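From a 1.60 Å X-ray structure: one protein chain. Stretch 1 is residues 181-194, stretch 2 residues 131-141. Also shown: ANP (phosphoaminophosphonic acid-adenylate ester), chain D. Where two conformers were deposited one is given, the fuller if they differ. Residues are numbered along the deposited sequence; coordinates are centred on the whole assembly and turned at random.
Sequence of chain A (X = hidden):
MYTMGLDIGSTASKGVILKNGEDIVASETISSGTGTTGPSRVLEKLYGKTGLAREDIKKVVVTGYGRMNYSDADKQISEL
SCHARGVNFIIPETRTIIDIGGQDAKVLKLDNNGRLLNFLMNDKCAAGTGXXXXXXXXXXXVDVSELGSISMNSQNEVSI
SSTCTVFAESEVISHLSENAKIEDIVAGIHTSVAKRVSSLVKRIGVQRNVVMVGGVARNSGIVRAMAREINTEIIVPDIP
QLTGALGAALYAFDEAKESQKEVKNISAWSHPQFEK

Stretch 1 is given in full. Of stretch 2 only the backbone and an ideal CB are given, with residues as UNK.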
# COMPACT_ATOMS: atom_id res chain seq x y z
N LYS A 181 -16.76 12.25 14.25
CA LYS A 181 -16.59 13.63 13.81
C LYS A 181 -15.50 13.69 12.75
O LYS A 181 -14.43 13.12 12.94
CB LYS A 181 -16.19 14.51 14.98
CG LYS A 181 -17.25 14.66 16.08
CD LYS A 181 -16.68 15.52 17.19
CE LYS A 181 -17.60 15.52 18.42
NZ LYS A 181 -18.89 16.16 18.13
N ILE A 182 -15.78 14.37 11.65
CA ILE A 182 -14.83 14.43 10.54
C ILE A 182 -13.45 14.91 10.99
O ILE A 182 -12.44 14.37 10.55
CB ILE A 182 -15.36 15.31 9.37
CG1 ILE A 182 -14.43 15.21 8.16
CG2 ILE A 182 -15.52 16.77 9.79
CD1 ILE A 182 -14.36 13.84 7.57
N GLU A 183 -13.39 15.92 11.86
CA GLU A 183 -12.11 16.44 12.29
C GLU A 183 -11.28 15.38 13.03
O GLU A 183 -10.05 15.39 12.95
CB GLU A 183 -12.27 17.69 13.16
CG GLU A 183 -13.12 17.49 14.45
CD GLU A 183 -14.61 17.81 14.28
OE1 GLU A 183 -15.15 17.66 13.16
OE2 GLU A 183 -15.26 18.22 15.27
N ASP A 184 -11.95 14.49 13.77
CA ASP A 184 -11.24 13.42 14.47
C ASP A 184 -10.78 12.31 13.52
O ASP A 184 -9.75 11.70 13.75
CB ASP A 184 -12.11 12.82 15.58
CG ASP A 184 -12.34 13.81 16.72
OD1 ASP A 184 -11.39 14.58 17.01
OD2 ASP A 184 -13.46 13.85 17.30
N ILE A 185 -11.55 12.08 12.46
CA ILE A 185 -11.15 11.14 11.40
C ILE A 185 -9.92 11.69 10.69
O ILE A 185 -8.94 10.97 10.48
CB ILE A 185 -12.28 10.92 10.37
CG1 ILE A 185 -13.48 10.24 11.05
CG2 ILE A 185 -11.79 10.06 9.18
CD1 ILE A 185 -14.69 10.15 10.15
N VAL A 186 -9.97 12.97 10.33
CA VAL A 186 -8.82 13.61 9.69
C VAL A 186 -7.58 13.62 10.59
O VAL A 186 -6.48 13.33 10.12
CB VAL A 186 -9.16 15.05 9.25
CG1 VAL A 186 -7.91 15.76 8.70
CG2 VAL A 186 -10.27 15.04 8.21
N ALA A 187 -7.73 13.93 11.88
CA ALA A 187 -6.56 13.89 12.76
C ALA A 187 -5.95 12.48 12.75
O ALA A 187 -4.73 12.36 12.77
CB ALA A 187 -6.90 14.31 14.22
N GLY A 188 -6.79 11.45 12.75
CA GLY A 188 -6.28 10.08 12.74
C GLY A 188 -5.52 9.78 11.47
O GLY A 188 -4.49 9.13 11.52
N ILE A 189 -6.04 10.25 10.34
CA ILE A 189 -5.37 10.10 9.05
C ILE A 189 -3.99 10.78 9.07
O ILE A 189 -3.01 10.23 8.59
CB ILE A 189 -6.27 10.72 7.95
CG1 ILE A 189 -7.41 9.74 7.61
CG2 ILE A 189 -5.45 11.10 6.72
CD1 ILE A 189 -8.57 10.44 6.86
N HIS A 190 -3.90 11.97 9.68
CA HIS A 190 -2.65 12.67 9.78
C HIS A 190 -1.67 11.92 10.67
O HIS A 190 -0.48 11.84 10.37
CB HIS A 190 -2.88 14.08 10.31
CG HIS A 190 -3.57 14.96 9.33
ND1 HIS A 190 -4.20 16.13 9.71
CD2 HIS A 190 -3.70 14.88 7.99
CE1 HIS A 190 -4.73 16.70 8.64
NE2 HIS A 190 -4.44 15.97 7.59
N THR A 191 -2.17 11.37 11.75
CA THR A 191 -1.31 10.65 12.65
C THR A 191 -0.75 9.40 11.95
O THR A 191 0.41 9.09 12.11
CB THR A 191 -2.06 10.28 13.93
OG1 THR A 191 -2.27 11.48 14.67
CG2 THR A 191 -1.25 9.27 14.77
N SER A 192 -1.56 8.74 11.14
CA SER A 192 -1.05 7.60 10.34
C SER A 192 0.16 7.99 9.51
O SER A 192 1.19 7.30 9.52
CB SER A 192 -2.15 7.07 9.43
OG SER A 192 -3.15 6.42 10.19
N VAL A 193 0.07 9.09 8.78
CA VAL A 193 1.16 9.50 7.90
C VAL A 193 2.36 9.85 8.76
O VAL A 193 3.49 9.42 8.49
CB VAL A 193 0.75 10.70 7.05
CG1 VAL A 193 1.98 11.34 6.34
CG2 VAL A 193 -0.33 10.27 6.06
N ALA A 194 2.11 10.61 9.82
CA ALA A 194 3.19 11.11 10.65
C ALA A 194 3.93 9.99 11.35
O ALA A 194 5.14 10.06 11.50
CB ALA A 194 2.64 12.15 11.68
N UNK A 131 -0.07 10.25 -1.56
CA UNK A 131 -1.04 9.35 -2.15
C UNK A 131 -2.05 8.89 -1.10
O UNK A 131 -3.24 8.81 -1.36
CB UNK A 131 -0.34 8.15 -2.78
N UNK A 132 -1.55 8.55 0.08
CA UNK A 132 -2.41 8.12 1.19
C UNK A 132 -3.43 9.23 1.49
O UNK A 132 -4.62 8.98 1.62
CB UNK A 132 -1.58 7.79 2.43
N UNK A 133 -2.95 10.46 1.57
CA UNK A 133 -3.84 11.59 1.90
C UNK A 133 -4.82 11.83 0.76
O UNK A 133 -5.97 12.12 1.01
CB UNK A 133 -3.03 12.86 2.18
N UNK A 134 -4.36 11.71 -0.48
CA UNK A 134 -5.24 11.97 -1.61
C UNK A 134 -6.36 10.93 -1.62
O UNK A 134 -7.53 11.25 -1.85
CB UNK A 134 -4.46 11.95 -2.93
N UNK A 135 -6.00 9.68 -1.33
CA UNK A 135 -6.98 8.60 -1.25
C UNK A 135 -8.01 8.85 -0.14
O UNK A 135 -9.21 8.69 -0.36
CB UNK A 135 -6.27 7.27 -1.01
N UNK A 136 -7.55 9.26 1.04
CA UNK A 136 -8.47 9.50 2.14
C UNK A 136 -9.34 10.74 1.92
O UNK A 136 -10.50 10.74 2.30
CB UNK A 136 -7.69 9.64 3.45
N UNK A 137 -8.76 11.79 1.33
CA UNK A 137 -9.51 13.02 1.09
C UNK A 137 -10.72 12.72 0.19
O UNK A 137 -11.81 13.27 0.40
CB UNK A 137 -8.61 14.08 0.45
N UNK A 138 -10.51 11.85 -0.79
CA UNK A 138 -11.57 11.47 -1.71
C UNK A 138 -12.69 10.74 -0.98
O UNK A 138 -13.87 10.99 -1.22
CB UNK A 138 -11.01 10.59 -2.83
N UNK A 139 -12.32 9.86 -0.06
CA UNK A 139 -13.31 9.06 0.66
C UNK A 139 -14.15 9.89 1.62
O UNK A 139 -15.36 9.67 1.75
CB UNK A 139 -12.61 7.94 1.43
N UNK A 140 -13.51 10.83 2.31
CA UNK A 140 -14.23 11.66 3.28
C UNK A 140 -14.84 12.88 2.59
O UNK A 140 -15.54 13.66 3.22
CB UNK A 140 -13.30 12.10 4.41
N UNK A 141 -14.57 13.02 1.30
CA UNK A 141 -15.14 14.06 0.45
C UNK A 141 -14.80 15.48 0.92
O UNK A 141 -15.67 16.33 1.06
CB UNK A 141 -16.66 13.89 0.39
PG ANP D . 7.40 12.72 -5.53
O1G ANP D . 7.88 12.14 -6.86
O2G ANP D . 8.41 13.68 -4.98
O3G ANP D . 6.99 11.68 -4.56
PB ANP D . 5.79 15.20 -6.20
O1B ANP D . 5.01 15.47 -7.46
O2B ANP D . 7.10 15.97 -6.02
N3B ANP D . 5.94 13.49 -6.02
PA ANP D . 4.65 17.10 -4.32
O1A ANP D . 4.38 18.05 -5.43
O2A ANP D . 5.80 17.32 -3.36
O3A ANP D . 4.84 15.62 -4.94
O5' ANP D . 3.35 16.85 -3.42
C5' ANP D . 2.16 16.30 -4.00
C4' ANP D . 1.05 16.32 -2.96
O4' ANP D . 1.01 17.37 -2.01
C3' ANP D . -0.29 15.62 -3.10
O3' ANP D . -0.13 14.19 -3.10
C2' ANP D . -1.08 16.18 -1.91
O2' ANP D . -1.28 15.21 -0.87
C1' ANP D . -0.26 17.35 -1.36
N9 ANP D . -0.86 18.67 -1.62
C8 ANP D . -0.89 19.33 -2.79
N7 ANP D . -1.47 20.55 -2.64
C5 ANP D . -1.81 20.66 -1.33
C6 ANP D . -2.44 21.67 -0.49
N6 ANP D . -2.85 22.84 -1.05
N1 ANP D . -2.59 21.40 0.83
C2 ANP D . -2.18 20.25 1.39
N3 ANP D . -1.61 19.27 0.67
C4 ANP D . -1.39 19.43 -0.66

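The two helices run nearly antiparallel, at 164°, with axes 10.5 Å apart at closest approach. That gap must be filled by side chains, and stretch 1 offers mainly isoleucine and valine methyls to meet them.

Position 131 has nothing of stretch 1 within 5.5 Å of its ideal CB, so this contact would accept almost any helix-compatible residue. It is R131, clear of the partner helix.

Position 132 points toward stretch 1, its ideal CB 4.6 Å from V193 CG2. The space beyond leads to I189 and S192, with room for a large apolar group: phenylalanine, leucine or methionine. The residue is F132, chi1 t. Its CD2 lies 3.5 Å from V193 CG2 and its CZ 3.8 Å from S192 CB, while CE2 comes 3.7 Å from the backbone O of I189; all three meet the ring obliquely.

Position 133 starts sideways, its ideal CB 5.4 Å from V193 CG2 and 5.4 Å from I189 CG2. A short side chain would stop short of these methyls, whereas a branched aliphatic one could turn in. L133 does so with rotamer m, t: its CD2 sits 3.6 Å from I189 CG2 and 3.9 Å from V193 CG2, and meets the edge of the H190 ring at 4.0 Å from CD2 of H190.

Position 134 ignores stretch 1, but its CB leans toward the ANP ribose, whose two hydroxyls invite a paired acceptor; aspartate or glutamate would suit. D134 accepts hydrogen bonds from ANP O2' to OD1 and from ANP O3' to OD2, each 2.8 Å. Position 135 is free of stretch 1 and holds V135.

Position 136 points toward stretch 1 with its ideal CB already 3.6 Å from I189 CD1. Contact is made at the first carbon, so alanine could pack here, as could a longer chain able to bend off. M136 does the latter: CB stays 3.6 Å from I189 CD1 and the end leads away.

Positions 137, 138 and 139 receive no guidance from stretch 1; they are A137, K138 with an extended chain, and I139.

Position 140 points toward stretch 1, its ideal CB 3.8 Å from I182 CD1, with I185 and V186 beyond. A branched aliphatic residue fits this apolar setting. I140, chi1 p, places CB 3.7 Å from I182 CD1, CG2 4.2 Å from I185 CG2 and CD1 3.6 Å from V186 CG2.

Position 141 has positive phi (59°), which favours glycine or asparagine but is tolerated by others. It is E141, sideways and out of contact.

Stretch 2, residues 131-141: RFLDVMAKIIE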
# COMPACT_ATOMS: atom_id res chain seq x y z
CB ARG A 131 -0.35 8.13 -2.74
CG ARG A 131 -1.29 7.24 -3.51
CD ARG A 131 -2.00 8.03 -4.59
NE ARG A 131 -2.79 7.16 -5.45
CZ ARG A 131 -2.34 6.62 -6.58
NH1 ARG A 131 -1.12 6.88 -7.01
NH2 ARG A 131 -3.13 5.83 -7.28
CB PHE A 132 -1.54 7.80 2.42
CG PHE A 132 -2.31 7.37 3.67
CD1 PHE A 132 -2.49 6.02 3.94
CD2 PHE A 132 -2.76 8.31 4.59
CE1 PHE A 132 -3.14 5.60 5.10
CE2 PHE A 132 -3.42 7.90 5.74
CZ PHE A 132 -3.61 6.55 6.00
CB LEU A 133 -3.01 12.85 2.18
CG LEU A 133 -2.16 12.68 3.44
CD1 LEU A 133 -1.05 13.74 3.52
CD2 LEU A 133 -3.04 12.78 4.69
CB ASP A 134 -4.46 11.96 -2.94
CG ASP A 134 -3.37 13.04 -3.00
OD1 ASP A 134 -3.41 14.00 -2.21
OD2 ASP A 134 -2.48 12.91 -3.86
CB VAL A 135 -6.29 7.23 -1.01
CG1 VAL A 135 -7.28 6.20 -0.54
CG2 VAL A 135 -5.59 6.75 -2.30
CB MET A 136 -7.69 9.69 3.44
CG MET A 136 -6.89 8.47 3.83
SD MET A 136 -7.92 6.99 3.98
CE MET A 136 -6.63 5.76 3.81
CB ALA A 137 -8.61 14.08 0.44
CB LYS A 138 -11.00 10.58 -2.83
CG LYS A 138 -11.98 10.20 -3.92
CD LYS A 138 -11.30 9.31 -4.95
CE LYS A 138 -12.19 9.01 -6.15
NZ LYS A 138 -11.51 8.16 -7.17
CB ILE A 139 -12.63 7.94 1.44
CG1 ILE A 139 -11.84 7.06 0.48
CG2 ILE A 139 -13.67 7.10 2.17
CD1 ILE A 139 -10.88 6.17 1.17
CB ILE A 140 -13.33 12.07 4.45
CG1 ILE A 140 -12.20 12.98 3.97
CG2 ILE A 140 -12.76 10.83 5.14
CD1 ILE A 140 -11.38 13.53 5.11
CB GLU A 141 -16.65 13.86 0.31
CG GLU A 141 -16.97 12.49 -0.27
CD GLU A 141 -18.45 12.26 -0.49
OE1 GLU A 141 -19.26 13.04 0.06
OE2 GLU A 141 -18.79 11.31 -1.21
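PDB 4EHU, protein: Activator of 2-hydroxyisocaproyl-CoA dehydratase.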